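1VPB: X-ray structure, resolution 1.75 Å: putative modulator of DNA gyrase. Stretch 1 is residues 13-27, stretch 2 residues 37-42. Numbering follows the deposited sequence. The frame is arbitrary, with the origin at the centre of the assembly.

Stretch 1 (13-27) MITDENKKLAQWAMD
Stretch 2 37-42: AKVLLY

Residues 16-27 form a helix that packs along strand 37-42. The two run nearly antiparallel, at 157°, with axes 8.5 Å apart at closest approach. Helix phi/psi values lie near -63/-42; strand values are extended, near -120/130 from Lys38 to Leu41; Ala37 is -155/159 and Tyr42 -126/155. Thr15 (-85/169, chi1 p) caps the helix: Asn18 N donates to Thr15 OG1 at 2.9 Å, and Thr15 N donates back to Asn18 OD1 at 2.9 Å. Asn18 is m.

Strand alternation turns Ala37, Val39 and Leu41 toward the helix, and Lys38, Leu40 and Tyr42 away. No hydrogen bond links the stretches; the fit is one of shape. CA atoms of Ala22 and Leu41 lie 6.3 Å apart, as do those of Met26 and Val39.

Leu41 (t, chi2 p) is the residue most covered by the other stretch. Its CD2 lies 3.2 Å from Asn18 O and 3.5 Å from Asn18 CB. The short side chain of Ala22 leaves a shallow place on the helix. Leu41 CB and Val39 CG1 both rest against it, 4.2 Å and 4.1 Å from Ala22 CB. Val39 (t) places CG2 3.8 Å from Met26 CA. Met26 (t, p, p) starts sideways, but its end comes nearer: SD is 3.8 Å from Ala37 CB, and CE is 3.5 Å from Ala37 O. Before the helix, Ile14 (-89/122; chi1 -93°, between wells; chi2 t) brings CD1 within 3.8 Å of Leu41 O.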

# COMPACT_ATOMS: atom_id res chain seq x y z
N MET A 13 -28.02 -7.39 -5.19
CA MET A 13 -28.24 -7.86 -3.79
C MET A 13 -27.40 -9.11 -3.45
O MET A 13 -26.73 -9.72 -4.30
CB MET A 13 -29.73 -8.15 -3.56
CG MET A 13 -30.40 -8.97 -4.67
SD MET A 13 -31.91 -9.78 -4.11
CE MET A 13 -32.62 -8.60 -2.95
N ILE A 14 -27.41 -9.46 -2.18
CA ILE A 14 -26.92 -10.79 -1.80
C ILE A 14 -28.15 -11.70 -1.88
O ILE A 14 -29.17 -11.46 -1.22
CB ILE A 14 -26.13 -10.74 -0.45
CG1 ILE A 14 -24.63 -10.56 -0.79
CG2 ILE A 14 -26.31 -12.02 0.38
CD1 ILE A 14 -23.69 -10.16 0.35
N THR A 15 -28.04 -12.72 -2.72
CA THR A 15 -29.21 -13.57 -3.05
C THR A 15 -29.43 -14.67 -2.03
O THR A 15 -28.56 -14.94 -1.20
CB THR A 15 -29.06 -14.24 -4.41
OG1 THR A 15 -27.96 -15.16 -4.40
CG2 THR A 15 -28.67 -13.24 -5.48
N ASP A 16 -30.57 -15.33 -2.14
CA ASP A 16 -30.86 -16.45 -1.28
C ASP A 16 -29.85 -17.56 -1.56
O ASP A 16 -29.40 -18.23 -0.61
CB ASP A 16 -32.27 -16.96 -1.51
CG ASP A 16 -33.31 -15.99 -1.02
OD1 ASP A 16 -32.93 -15.00 -0.33
OD2 ASP A 16 -34.53 -16.17 -1.25
N GLU A 17 -29.48 -17.73 -2.82
CA GLU A 17 -28.47 -18.72 -3.18
C GLU A 17 -27.12 -18.37 -2.51
O GLU A 17 -26.47 -19.26 -1.97
CB GLU A 17 -28.30 -18.83 -4.70
CG GLU A 17 -27.65 -20.12 -5.18
N ASN A 18 -26.70 -17.11 -2.59
CA ASN A 18 -25.48 -16.64 -1.90
C ASN A 18 -25.55 -16.98 -0.41
O ASN A 18 -24.58 -17.48 0.20
CB ASN A 18 -25.36 -15.11 -1.99
CG ASN A 18 -25.09 -14.58 -3.40
OD1 ASN A 18 -25.42 -13.41 -3.68
ND2 ASN A 18 -24.48 -15.39 -4.26
N LYS A 19 -26.68 -16.66 0.23
CA LYS A 19 -26.82 -16.93 1.65
C LYS A 19 -26.72 -18.43 1.95
O LYS A 19 -26.11 -18.84 2.90
CB LYS A 19 -28.09 -16.34 2.24
CG LYS A 19 -28.08 -14.81 2.19
CD LYS A 19 -29.39 -14.23 2.71
CE LYS A 19 -29.38 -12.72 2.60
NZ LYS A 19 -30.63 -12.13 3.18
N LYS A 20 -27.35 -19.24 1.11
CA LYS A 20 -27.27 -20.68 1.29
C LYS A 20 -25.83 -21.16 1.17
O LYS A 20 -25.43 -22.07 1.90
CB LYS A 20 -28.16 -21.39 0.27
CG LYS A 20 -29.60 -21.40 0.72
N LEU A 21 -25.04 -20.50 0.32
CA LEU A 21 -23.63 -20.92 0.15
C LEU A 21 -22.86 -20.59 1.43
O LEU A 21 -22.08 -21.43 1.94
CB LEU A 21 -22.99 -20.25 -1.04
CG LEU A 21 -21.45 -20.42 -1.16
CD1 LEU A 21 -21.17 -21.86 -1.41
CD2 LEU A 21 -20.91 -19.54 -2.24
N ALA A 22 -23.12 -19.42 1.99
CA ALA A 22 -22.46 -19.06 3.27
C ALA A 22 -22.87 -19.97 4.40
O ALA A 22 -22.04 -20.37 5.22
CB ALA A 22 -22.74 -17.64 3.63
N GLN A 23 -24.15 -20.37 4.43
CA GLN A 23 -24.67 -21.21 5.47
C GLN A 23 -24.07 -22.62 5.32
O GLN A 23 -23.76 -23.27 6.32
CB GLN A 23 -26.21 -21.25 5.39
CG GLN A 23 -26.89 -19.96 5.90
CD GLN A 23 -28.33 -19.79 5.33
OE1 GLN A 23 -28.94 -20.79 4.87
NE2 GLN A 23 -28.82 -18.55 5.32
N TRP A 24 -23.91 -23.05 4.08
CA TRP A 24 -23.30 -24.37 3.78
C TRP A 24 -21.84 -24.37 4.28
O TRP A 24 -21.43 -25.31 4.98
CB TRP A 24 -23.35 -24.65 2.30
CG TRP A 24 -22.51 -25.84 1.96
CD1 TRP A 24 -22.90 -27.14 1.95
CD2 TRP A 24 -21.11 -25.84 1.65
NE1 TRP A 24 -21.83 -27.96 1.65
CE2 TRP A 24 -20.72 -27.18 1.43
CE3 TRP A 24 -20.16 -24.83 1.47
CZ2 TRP A 24 -19.42 -27.54 1.10
CZ3 TRP A 24 -18.87 -25.18 1.13
CH2 TRP A 24 -18.50 -26.53 0.96
N ALA A 25 -21.12 -23.28 4.04
CA ALA A 25 -19.72 -23.17 4.46
C ALA A 25 -19.59 -23.20 5.96
O ALA A 25 -18.69 -23.86 6.49
CB ALA A 25 -19.04 -21.95 3.87
N MET A 26 -20.49 -22.48 6.67
CA MET A 26 -20.50 -22.51 8.13
C MET A 26 -20.68 -23.95 8.62
O MET A 26 -19.96 -24.46 9.50
CB MET A 26 -21.63 -21.61 8.64
CG MET A 26 -21.86 -21.72 10.10
SD MET A 26 -20.49 -21.08 11.06
CE MET A 26 -20.97 -19.38 10.97
N ASP A 27 -21.72 -24.60 8.10
CA ASP A 27 -22.06 -25.96 8.51
C ASP A 27 -20.89 -26.90 8.23
O ASP A 27 -20.57 -27.73 9.09
CB ASP A 27 -23.35 -26.39 7.81
CG ASP A 27 -23.70 -27.83 8.07
OD1 ASP A 27 -24.19 -28.10 9.19
OD2 ASP A 27 -23.49 -28.73 7.22
N ALA A 37 -17.07 -20.95 14.34
CA ALA A 37 -16.60 -20.31 13.11
C ALA A 37 -17.37 -19.00 12.87
O ALA A 37 -18.47 -18.82 13.38
CB ALA A 37 -16.77 -21.19 11.95
N LYS A 38 -16.74 -18.15 12.06
CA LYS A 38 -17.38 -16.92 11.53
C LYS A 38 -17.23 -17.04 10.03
O LYS A 38 -16.18 -17.47 9.54
CB LYS A 38 -16.68 -15.70 12.09
CG LYS A 38 -16.66 -15.52 13.56
CD LYS A 38 -15.86 -14.37 13.95
CE LYS A 38 -15.84 -14.14 15.46
NZ LYS A 38 -14.69 -13.19 15.77
N VAL A 39 -18.28 -16.64 9.26
CA VAL A 39 -18.23 -16.65 7.82
C VAL A 39 -18.70 -15.27 7.34
O VAL A 39 -19.65 -14.74 7.87
CB VAL A 39 -19.15 -17.76 7.23
CG1 VAL A 39 -19.21 -17.69 5.74
CG2 VAL A 39 -18.70 -19.18 7.71
N LEU A 40 -17.95 -14.74 6.42
CA LEU A 40 -18.33 -13.53 5.66
C LEU A 40 -18.41 -13.85 4.20
O LEU A 40 -17.47 -14.32 3.59
CB LEU A 40 -17.35 -12.45 5.92
CG LEU A 40 -17.38 -11.22 4.99
CD1 LEU A 40 -18.56 -10.40 5.44
CD2 LEU A 40 -16.08 -10.48 5.07
N LEU A 41 -19.54 -13.50 3.57
CA LEU A 41 -19.63 -13.53 2.15
C LEU A 41 -19.79 -12.07 1.71
O LEU A 41 -20.60 -11.34 2.28
CB LEU A 41 -20.86 -14.37 1.78
CG LEU A 41 -21.16 -14.50 0.29
CD1 LEU A 41 -20.29 -15.47 -0.38
CD2 LEU A 41 -22.58 -14.97 0.18
N TYR A 42 -18.89 -11.62 0.84
CA TYR A 42 -18.84 -10.22 0.47
C TYR A 42 -18.92 -10.11 -1.02
O TYR A 42 -18.56 -11.03 -1.78
CB TYR A 42 -17.59 -9.54 1.02
CG TYR A 42 -16.31 -10.18 0.51
CD1 TYR A 42 -15.79 -9.81 -0.71
CD2 TYR A 42 -15.67 -11.20 1.23
CE1 TYR A 42 -14.66 -10.40 -1.23
CE2 TYR A 42 -14.50 -11.80 0.71
CZ TYR A 42 -14.02 -11.38 -0.52
OH TYR A 42 -12.89 -11.94 -1.10